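Local coordinates for protein AgaA (Rhizobium radiobacter, PDB 6HLX) that binds agropinic acid as the periplasmic substrate-binding protein of an ABC importer that brings this opine into the bacterial cell, at residues V18-P21 with G25-V28; V28-H33 with T473-L478. All coordinates share one frame; numbering follows the deposited sequence.

Contact 1. Residues V18-P21 with G25-V28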
# COMPACT_ATOMS: atom_id res chain seq x y z
N VAL A 18 -4.90 10.64 6.39
CA VAL A 18 -4.78 10.86 4.93
C VAL A 18 -3.38 10.50 4.37
O VAL A 18 -3.23 10.35 3.15
CB VAL A 18 -5.22 12.28 4.51
CG1 VAL A 18 -6.64 12.59 4.97
CG2 VAL A 18 -4.23 13.34 5.00
N VAL A 19 -2.37 10.42 5.27
CA VAL A 19 -0.99 10.10 4.89
C VAL A 19 -0.82 8.60 4.84
O VAL A 19 -1.32 7.90 5.73
CB VAL A 19 0.01 10.74 5.90
CG1 VAL A 19 1.45 10.38 5.58
CG2 VAL A 19 -0.18 12.25 5.96
N GLN A 20 -0.09 8.12 3.83
CA GLN A 20 0.22 6.69 3.69
C GLN A 20 1.68 6.55 4.15
O GLN A 20 2.61 6.80 3.35
CB GLN A 20 0.06 6.27 2.20
CG GLN A 20 -0.18 4.77 1.98
CD GLN A 20 0.81 3.85 2.64
OE1 GLN A 20 0.84 3.73 3.87
NE2 GLN A 20 1.60 3.14 1.84
N PRO A 21 1.95 6.21 5.43
CA PRO A 21 3.35 6.16 5.89
C PRO A 21 4.02 4.82 5.62
O PRO A 21 5.24 4.69 5.80
CB PRO A 21 3.21 6.35 7.42
CG PRO A 21 1.91 5.63 7.75
CD PRO A 21 1.00 5.87 6.53
N GLY A 25 2.00 1.96 9.97
CA GLY A 25 0.99 2.97 10.28
C GLY A 25 -0.39 2.51 9.85
O GLY A 25 -1.35 2.65 10.60
N ARG A 26 -0.50 1.89 8.65
CA ARG A 26 -1.79 1.39 8.16
C ARG A 26 -2.38 0.34 9.10
O ARG A 26 -3.58 0.37 9.36
CB ARG A 26 -1.63 0.78 6.77
CG ARG A 26 -1.48 1.86 5.73
CD ARG A 26 -1.21 1.25 4.38
NE ARG A 26 -1.91 2.02 3.36
CZ ARG A 26 -1.92 1.72 2.07
NH1 ARG A 26 -1.19 0.71 1.61
NH2 ARG A 26 -2.66 2.43 1.22
N THR A 27 -1.54 -0.60 9.61
CA THR A 27 -2.01 -1.68 10.49
C THR A 27 -2.68 -1.10 11.76
O THR A 27 -3.74 -1.56 12.15
CB THR A 27 -0.84 -2.64 10.85
OG1 THR A 27 -0.31 -3.16 9.62
CG2 THR A 27 -1.27 -3.78 11.79
N VAL A 28 -2.07 -0.03 12.35
CA VAL A 28 -2.65 0.61 13.53
C VAL A 28 -3.93 1.37 13.12
O VAL A 28 -4.96 1.25 13.79
CB VAL A 28 -1.63 1.51 14.27
CG1 VAL A 28 -2.28 2.18 15.49
CG2 VAL A 28 -0.39 0.71 14.70
O HOH W 1 1.68 0.03 2.87
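A first torsion of -158° swings Gln20 CG away from the backbone N, and a bend at chi2 (-52°) then lays the glutamine amide over the guanidinium of Arg26. The two side chains run at about a right angle to one another, yet their flat ends are nearly parallel, the planes 14° apart. The result is an amide–guanidinium stack: Gln20 CD rides 3.3 Å above the Arg26 plane, displaced toward its rim, and Gln20 CG lies 3.5 Å from Arg26 CZ. Gln20 OE1 reaches 3.3 Å from Arg26 CD. Although OE1 also passes close to NE, the angle is too poor for a hydrogen bond, and this oxygen accepts from the backbone N of Gly22 instead. One water joins the outer ends of the stack, taking a bond of 3.2 Å from Arg26 NH1 and a weak one from Gln20 NE2. Salt bridges from NH2 to Glu135 and from NH1 to Glu382 fix the guanidinium that Gln20 stacks on. Next along the chain, CG of the Pro21 ring packs 3.8 Å from Gly25 CA, where no side chain intervenes. Gln20 touches the bound agropinic acid, so Arg26 backs a residue that lines the pocket. The loop that follows strand 3-8 thereby folds back on the first turns of helix 23-32, with Val18 resting on helix 79-90 and Thr27 turned to strands 3-8 and 190-195.

Contact 2. Residues V28-H33 with T473-L478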
# COMPACT_ATOMS: atom_id res chain seq x y z
N VAL A 28 -2.07 -0.03 12.35
CA VAL A 28 -2.65 0.61 13.53
C VAL A 28 -3.93 1.37 13.12
O VAL A 28 -4.96 1.25 13.79
CB VAL A 28 -1.63 1.51 14.27
CG1 VAL A 28 -2.28 2.18 15.49
CG2 VAL A 28 -0.39 0.71 14.70
N LYS A 29 -3.87 2.11 12.01
CA LYS A 29 -5.06 2.87 11.55
C LYS A 29 -6.27 1.95 11.32
O LYS A 29 -7.39 2.34 11.63
CB LYS A 29 -4.78 3.61 10.24
CG LYS A 29 -3.96 4.87 10.46
CD LYS A 29 -3.97 5.84 9.26
CE LYS A 29 -3.41 5.20 7.98
NZ LYS A 29 -3.14 6.22 6.92
N LEU A 30 -6.03 0.73 10.81
CA LEU A 30 -7.12 -0.19 10.49
C LEU A 30 -7.74 -0.87 11.73
O LEU A 30 -8.81 -1.48 11.63
CB LEU A 30 -6.69 -1.20 9.42
CG LEU A 30 -6.39 -0.56 8.06
CD1 LEU A 30 -5.66 -1.52 7.16
CD2 LEU A 30 -7.66 0.03 7.39
N ALA A 31 -7.14 -0.67 12.89
CA ALA A 31 -7.73 -1.13 14.15
C ALA A 31 -8.66 -0.03 14.69
O ALA A 31 -9.66 -0.35 15.33
CB ALA A 31 -6.61 -1.38 15.17
N ILE A 32 -8.30 1.24 14.51
CA ILE A 32 -8.99 2.39 15.11
C ILE A 32 -10.00 3.07 14.19
O ILE A 32 -10.84 3.81 14.69
CB ILE A 32 -7.87 3.41 15.51
CG1 ILE A 32 -6.99 2.83 16.65
CG2 ILE A 32 -8.40 4.83 15.86
CD1 ILE A 32 -5.56 3.63 16.69
N HIS A 33 -9.85 2.90 12.88
CA HIS A 33 -10.67 3.66 11.94
C HIS A 33 -11.49 2.83 10.98
O HIS A 33 -11.13 1.69 10.70
CB HIS A 33 -9.74 4.58 11.10
CG HIS A 33 -9.10 5.69 11.89
ND1 HIS A 33 -9.84 6.72 12.42
CD2 HIS A 33 -7.79 5.90 12.16
CE1 HIS A 33 -8.98 7.51 13.03
NE2 HIS A 33 -7.72 7.06 12.89
N THR A 473 -2.87 -7.68 1.11
CA THR A 473 -2.05 -8.07 2.27
C THR A 473 -1.69 -6.90 3.21
O THR A 473 -1.71 -7.10 4.43
CB THR A 473 -0.81 -8.88 1.87
OG1 THR A 473 -0.10 -9.30 3.05
CG2 THR A 473 0.14 -8.11 0.94
N PHE A 474 -1.40 -5.71 2.67
CA PHE A 474 -1.04 -4.57 3.55
C PHE A 474 -2.21 -4.04 4.40
O PHE A 474 -1.99 -3.20 5.28
CB PHE A 474 -0.38 -3.44 2.76
CG PHE A 474 0.97 -3.74 2.12
CD1 PHE A 474 1.72 -4.85 2.51
CD2 PHE A 474 1.51 -2.87 1.17
CE1 PHE A 474 2.99 -5.09 1.95
CE2 PHE A 474 2.76 -3.13 0.59
CZ PHE A 474 3.49 -4.24 0.98
N GLN A 475 -3.45 -4.49 4.08
CA GLN A 475 -4.66 -4.10 4.84
C GLN A 475 -5.06 -5.18 5.84
O GLN A 475 -6.14 -5.08 6.44
CB GLN A 475 -5.83 -3.82 3.89
CG GLN A 475 -5.54 -2.63 2.96
CD GLN A 475 -6.79 -2.19 2.25
OE1 GLN A 475 -7.89 -2.53 2.65
NE2 GLN A 475 -6.62 -1.41 1.18
N SER A 476 -4.22 -6.21 6.03
CA SER A 476 -4.53 -7.33 6.94
C SER A 476 -4.87 -6.91 8.37
O SER A 476 -5.59 -7.65 9.06
CB SER A 476 -3.41 -8.36 6.95
OG SER A 476 -3.23 -8.94 5.66
N GLY A 477 -4.37 -5.73 8.79
CA GLY A 477 -4.70 -5.20 10.11
C GLY A 477 -6.20 -5.04 10.34
O GLY A 477 -6.66 -5.08 11.49
N LEU A 478 -7.00 -4.94 9.25
CA LEU A 478 -8.47 -4.92 9.39
C LEU A 478 -8.99 -6.17 10.11
O LEU A 478 -9.97 -6.10 10.86
CB LEU A 478 -9.13 -4.89 8.01
CG LEU A 478 -9.22 -3.53 7.34
CD1 LEU A 478 -9.52 -3.67 5.82
CD2 LEU A 478 -10.31 -2.68 8.01
O HOH W 2 -10.09 -3.83 12.45
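The carbonyl oxygen of Leu30 is gripped twice, by Arg34 NH1 and by a water 2.8 Å away that also donates to Leu478 O, likewise at 2.8 Å. This water ties the backbone near the end of helix 23-32 to the 3-10 segment 473-478, and it is the polar element of an otherwise apolar contact. The side chain of Leu30 sets out toward the other segment; chi1 (-65°) places CG opposite the carbonyl carbon, and from there the two methyls part to different partners. CD1 presses on the backbone of Gln475, 3.6 Å from its CA, while CD2 meets CD2 of Leu478 at 3.8 Å; the two leucine chains cross at a slant. CB of Leu30 lies 3.8 Å from Leu478 N and also packs on the carbonyl carbon of Gly477. Within the second segment, Thr473 O accepts both the backbone N of Ser476 and its hydroxyl OG, the latter at 2.7 Å, which closes the turn 473-476. Ser476 OG is bonded in addition to Met468 N. Phe474 scarcely touches the helix; its ring instead reaches the bound agropinic acid. Burying a leucine of one helix against a 3-10 turn distant in sequence probably backs the stretch that carries Phe474 into the agropinic acid pocket of this family 5 solute-binding protein.

How the contacts relate
Contacts 1 and 2 follow one another along helix 23-32, share Val28, and have centres about 8 Å apart. Contact 1 joins the helix to the loop just before it, a local return of the chain; contact 2 joins the same helix to a segment some 440 residues later, near the C-terminal end. They also touch directly: Lys29 NZ bonds to Val19 O at 2.8 Å, and Thr27 packs on Gly477. Glu135 forms salt bridges with both Arg26 and Lys29 of the shared helix. Contact 1 holds Gln20 and contact 2 Phe474 of the agropinic acid pocket, so packing on this helix is consistent with placing pocket residues from both ends of the chain near each other.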